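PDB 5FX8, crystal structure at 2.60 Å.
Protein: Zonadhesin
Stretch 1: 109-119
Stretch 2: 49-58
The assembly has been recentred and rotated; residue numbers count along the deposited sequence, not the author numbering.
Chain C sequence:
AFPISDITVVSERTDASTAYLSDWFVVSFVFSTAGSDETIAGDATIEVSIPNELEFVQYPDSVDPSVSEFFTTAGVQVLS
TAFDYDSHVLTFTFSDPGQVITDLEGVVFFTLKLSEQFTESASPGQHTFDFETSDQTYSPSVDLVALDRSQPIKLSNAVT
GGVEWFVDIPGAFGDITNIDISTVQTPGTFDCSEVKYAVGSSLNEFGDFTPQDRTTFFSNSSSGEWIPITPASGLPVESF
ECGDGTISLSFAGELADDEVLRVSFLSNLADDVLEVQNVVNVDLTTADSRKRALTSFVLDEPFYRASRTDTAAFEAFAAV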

# COMPACT_ATOMS: atom_id res chain seq x y z
N PHE C 109 -58.38 -38.28 -20.81
CA PHE C 109 -56.96 -38.02 -20.91
C PHE C 109 -56.18 -38.91 -19.95
O PHE C 109 -56.69 -39.36 -18.93
CB PHE C 109 -56.64 -36.55 -20.65
CG PHE C 109 -56.71 -36.13 -19.22
CD1 PHE C 109 -55.64 -36.30 -18.38
CD2 PHE C 109 -57.84 -35.50 -18.74
CE1 PHE C 109 -55.70 -35.92 -17.08
CE2 PHE C 109 -57.90 -35.10 -17.44
CZ PHE C 109 -56.83 -35.30 -16.61
N PHE C 110 -54.95 -39.18 -20.33
CA PHE C 110 -53.98 -39.81 -19.47
C PHE C 110 -52.68 -39.02 -19.55
O PHE C 110 -52.41 -38.34 -20.54
CB PHE C 110 -53.71 -41.24 -19.88
CG PHE C 110 -54.89 -42.13 -19.82
CD1 PHE C 110 -55.24 -42.75 -18.63
CD2 PHE C 110 -55.65 -42.38 -20.95
CE1 PHE C 110 -56.33 -43.62 -18.57
CE2 PHE C 110 -56.74 -43.23 -20.90
CZ PHE C 110 -57.08 -43.85 -19.71
N THR C 111 -51.88 -39.10 -18.48
CA THR C 111 -50.57 -38.46 -18.45
C THR C 111 -49.51 -39.52 -18.71
O THR C 111 -49.40 -40.50 -17.97
CB THR C 111 -50.31 -37.73 -17.12
OG1 THR C 111 -50.27 -38.67 -16.04
CG2 THR C 111 -51.36 -36.71 -16.84
N LEU C 112 -48.74 -39.32 -19.76
CA LEU C 112 -47.70 -40.26 -20.15
C LEU C 112 -46.35 -39.57 -20.08
O LEU C 112 -46.24 -38.34 -20.09
CB LEU C 112 -47.95 -40.78 -21.57
CG LEU C 112 -49.35 -41.33 -21.82
CD1 LEU C 112 -49.51 -41.81 -23.23
CD2 LEU C 112 -49.58 -42.46 -20.89
N LYS C 113 -45.30 -40.38 -19.98
CA LYS C 113 -43.93 -39.93 -20.08
C LYS C 113 -43.32 -40.43 -21.38
O LYS C 113 -43.76 -41.43 -21.95
CB LYS C 113 -43.10 -40.44 -18.90
CG LYS C 113 -43.45 -39.86 -17.56
CD LYS C 113 -43.25 -38.35 -17.51
CE LYS C 113 -42.91 -37.88 -16.10
NZ LYS C 113 -41.59 -38.44 -15.62
N LEU C 114 -42.28 -39.75 -21.84
CA LEU C 114 -41.53 -40.25 -22.98
C LEU C 114 -40.65 -41.41 -22.55
O LEU C 114 -40.09 -41.39 -21.46
CB LEU C 114 -40.69 -39.14 -23.60
CG LEU C 114 -41.46 -38.11 -24.43
CD1 LEU C 114 -40.60 -36.91 -24.67
CD2 LEU C 114 -41.89 -38.71 -25.74
N SER C 115 -40.53 -42.42 -23.40
CA SER C 115 -39.69 -43.57 -23.07
C SER C 115 -38.21 -43.20 -23.02
O SER C 115 -37.75 -42.26 -23.67
CB SER C 115 -39.88 -44.68 -24.10
OG SER C 115 -39.46 -44.27 -25.38
N GLU C 116 -37.45 -43.97 -22.24
CA GLU C 116 -36.00 -43.79 -22.23
C GLU C 116 -35.44 -43.97 -23.63
O GLU C 116 -34.67 -43.14 -24.10
CB GLU C 116 -35.35 -44.78 -21.28
CG GLU C 116 -35.25 -44.33 -19.84
CD GLU C 116 -34.26 -45.18 -19.06
OE1 GLU C 116 -34.57 -46.35 -18.78
OE2 GLU C 116 -33.16 -44.68 -18.77
N GLN C 117 -35.84 -45.05 -24.30
CA GLN C 117 -35.31 -45.36 -25.63
C GLN C 117 -35.43 -44.16 -26.55
O GLN C 117 -34.52 -43.87 -27.34
CB GLN C 117 -36.04 -46.57 -26.21
CG GLN C 117 -35.56 -47.01 -27.59
CD GLN C 117 -35.09 -48.46 -27.62
OE1 GLN C 117 -35.81 -49.37 -27.19
NE2 GLN C 117 -33.88 -48.68 -28.13
N PHE C 118 -36.52 -43.41 -26.44
CA PHE C 118 -36.69 -42.26 -27.30
C PHE C 118 -35.84 -41.09 -26.85
O PHE C 118 -35.25 -40.39 -27.69
CB PHE C 118 -38.16 -41.85 -27.36
CG PHE C 118 -38.37 -40.51 -28.00
CD1 PHE C 118 -38.29 -40.37 -29.37
CD2 PHE C 118 -38.62 -39.39 -27.23
CE1 PHE C 118 -38.47 -39.13 -29.96
CE2 PHE C 118 -38.79 -38.17 -27.82
CZ PHE C 118 -38.72 -38.03 -29.18
N THR C 119 -35.74 -40.86 -25.54
CA THR C 119 -35.09 -39.66 -25.06
C THR C 119 -33.57 -39.73 -25.11
O THR C 119 -32.93 -38.68 -25.16
CB THR C 119 -35.53 -39.32 -23.64
OG1 THR C 119 -35.15 -40.38 -22.76
CG2 THR C 119 -37.02 -39.09 -23.58
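Stretch 2 49-58: SIPNELEFVQ

After the turn, stretch 2 runs antiparallel to the strand 109-114, with Leu 54 and Glu 55 paired to Leu 114 and Lys 113, and the two segments bury 609 Å² between them, both sides summed. Stretch 2 approaches through a type I turn from Pro 51 to Leu 54, closed by Leu 54 N donating to Pro 51 O (3.0 Å), and then extends alongside stretch 1.

Phe 109 lies beyond the reach of stretch 2, and contact begins at Phe 110. Its ring receives the edge of the Phe 56 ring on one face, with the centroids 5.4 Å apart, the planes at 73° and Phe 110 CD1 3.8 Å from Phe 56 CE1. Leu 112 has the largest area covered by the other segment: its CD2 stands 3.6 Å from the centroid of the Phe 56 ring, almost on the ring normal, while its CD1 packs 3.6 Å from Leu 54 CB.

At Lys 113 the backbones pair directly. Lys 113 N donates to Glu 55 O (3.2 Å) and Glu 55 N to Lys 113 O (3.0 Å), a reciprocal pair that marks the register. The Lys 113 side chain shares a sheet face with that of Glu 55, and its CG lies 3.5 Å from Val 57 CG2. Leu 114 pairs with Leu 54 without hydrogen bonds; their side chains occupy the other face, CD2 of Leu 114 lying 4.1 Å from CD2 of Leu 54, and Leu 114 CA makes a CA-H...O contact with Glu 53 O (3.2 Å).

The same carbonyl oxygen, Glu 53 O, accepts from Ser 115 N at 2.7 Å, just beyond the paired strands. Ser 115 caps the following helix through OG, which accepts from Phe 118 N (3.2 Å). A water 3.0 Å from Ser 115 OG also donates a weak hydrogen bond to Asn 52 O. Phe 118 CG lies 4.0 Å from Glu 53 CB.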

# COMPACT_ATOMS: atom_id res chain seq x y z
N SER C 49 -54.12 -46.73 -31.16
CA SER C 49 -52.76 -47.12 -30.87
C SER C 49 -52.02 -45.92 -30.31
O SER C 49 -52.25 -44.79 -30.72
CB SER C 49 -52.07 -47.64 -32.11
OG SER C 49 -51.94 -46.60 -33.05
N ILE C 50 -51.18 -46.17 -29.32
CA ILE C 50 -50.34 -45.15 -28.71
C ILE C 50 -48.93 -45.34 -29.27
O ILE C 50 -48.44 -46.47 -29.28
CB ILE C 50 -50.34 -45.26 -27.17
CG1 ILE C 50 -51.52 -44.51 -26.55
CG2 ILE C 50 -49.06 -44.72 -26.58
CD1 ILE C 50 -52.84 -45.09 -26.83
N PRO C 51 -48.29 -44.30 -29.77
CA PRO C 51 -46.93 -44.46 -30.32
C PRO C 51 -45.95 -44.92 -29.26
O PRO C 51 -46.04 -44.54 -28.10
CB PRO C 51 -46.59 -43.06 -30.82
CG PRO C 51 -47.50 -42.16 -30.11
CD PRO C 51 -48.76 -42.92 -29.90
N ASN C 52 -44.99 -45.74 -29.68
CA ASN C 52 -44.07 -46.37 -28.73
C ASN C 52 -43.29 -45.36 -27.89
O ASN C 52 -42.77 -45.74 -26.84
CB ASN C 52 -43.10 -47.28 -29.46
CG ASN C 52 -43.82 -48.31 -30.28
OD1 ASN C 52 -44.87 -48.78 -29.88
ND2 ASN C 52 -43.27 -48.65 -31.44
N GLU C 53 -43.19 -44.11 -28.32
CA GLU C 53 -42.40 -43.16 -27.56
C GLU C 53 -43.11 -42.73 -26.28
O GLU C 53 -42.44 -42.24 -25.36
CB GLU C 53 -42.04 -41.95 -28.42
CG GLU C 53 -43.19 -41.31 -29.15
CD GLU C 53 -43.36 -41.86 -30.54
OE1 GLU C 53 -43.14 -43.06 -30.75
OE2 GLU C 53 -43.71 -41.06 -31.42
N LEU C 54 -44.43 -42.91 -26.21
CA LEU C 54 -45.22 -42.65 -25.01
C LEU C 54 -45.38 -43.90 -24.17
O LEU C 54 -45.43 -45.02 -24.68
CB LEU C 54 -46.59 -42.10 -25.38
CG LEU C 54 -46.55 -40.80 -26.18
CD1 LEU C 54 -47.91 -40.35 -26.50
CD2 LEU C 54 -45.84 -39.75 -25.42
N GLU C 55 -45.42 -43.72 -22.86
CA GLU C 55 -45.51 -44.84 -21.94
C GLU C 55 -46.39 -44.46 -20.76
O GLU C 55 -46.43 -43.30 -20.35
CB GLU C 55 -44.13 -45.26 -21.44
CG GLU C 55 -43.29 -45.92 -22.52
CD GLU C 55 -42.05 -46.57 -21.99
OE1 GLU C 55 -41.54 -46.11 -20.95
OE2 GLU C 55 -41.58 -47.55 -22.62
N PHE C 56 -47.11 -45.44 -20.25
CA PHE C 56 -47.80 -45.29 -18.98
C PHE C 56 -46.80 -45.50 -17.87
O PHE C 56 -45.87 -46.28 -18.03
CB PHE C 56 -48.92 -46.31 -18.84
CG PHE C 56 -50.15 -45.94 -19.56
CD1 PHE C 56 -51.11 -45.18 -18.96
CD2 PHE C 56 -50.35 -46.36 -20.84
CE1 PHE C 56 -52.24 -44.85 -19.61
CE2 PHE C 56 -51.48 -46.02 -21.50
CZ PHE C 56 -52.43 -45.26 -20.87
N VAL C 57 -46.97 -44.78 -16.76
CA VAL C 57 -46.06 -44.89 -15.62
C VAL C 57 -46.81 -45.48 -14.44
O VAL C 57 -47.81 -44.92 -13.99
CB VAL C 57 -45.43 -43.54 -15.26
CG1 VAL C 57 -44.47 -43.71 -14.07
CG2 VAL C 57 -44.74 -42.94 -16.44
N GLN C 58 -46.29 -46.56 -13.91
CA GLN C 58 -47.01 -47.34 -12.92
C GLN C 58 -46.49 -47.05 -11.52
O GLN C 58 -45.31 -47.25 -11.25
CB GLN C 58 -46.89 -48.82 -13.27
CG GLN C 58 -47.74 -49.20 -14.46
CD GLN C 58 -47.18 -50.36 -15.23
OE1 GLN C 58 -47.81 -51.42 -15.35
NE2 GLN C 58 -45.98 -50.17 -15.79
O HOH W 1 -39.71 -45.97 -27.79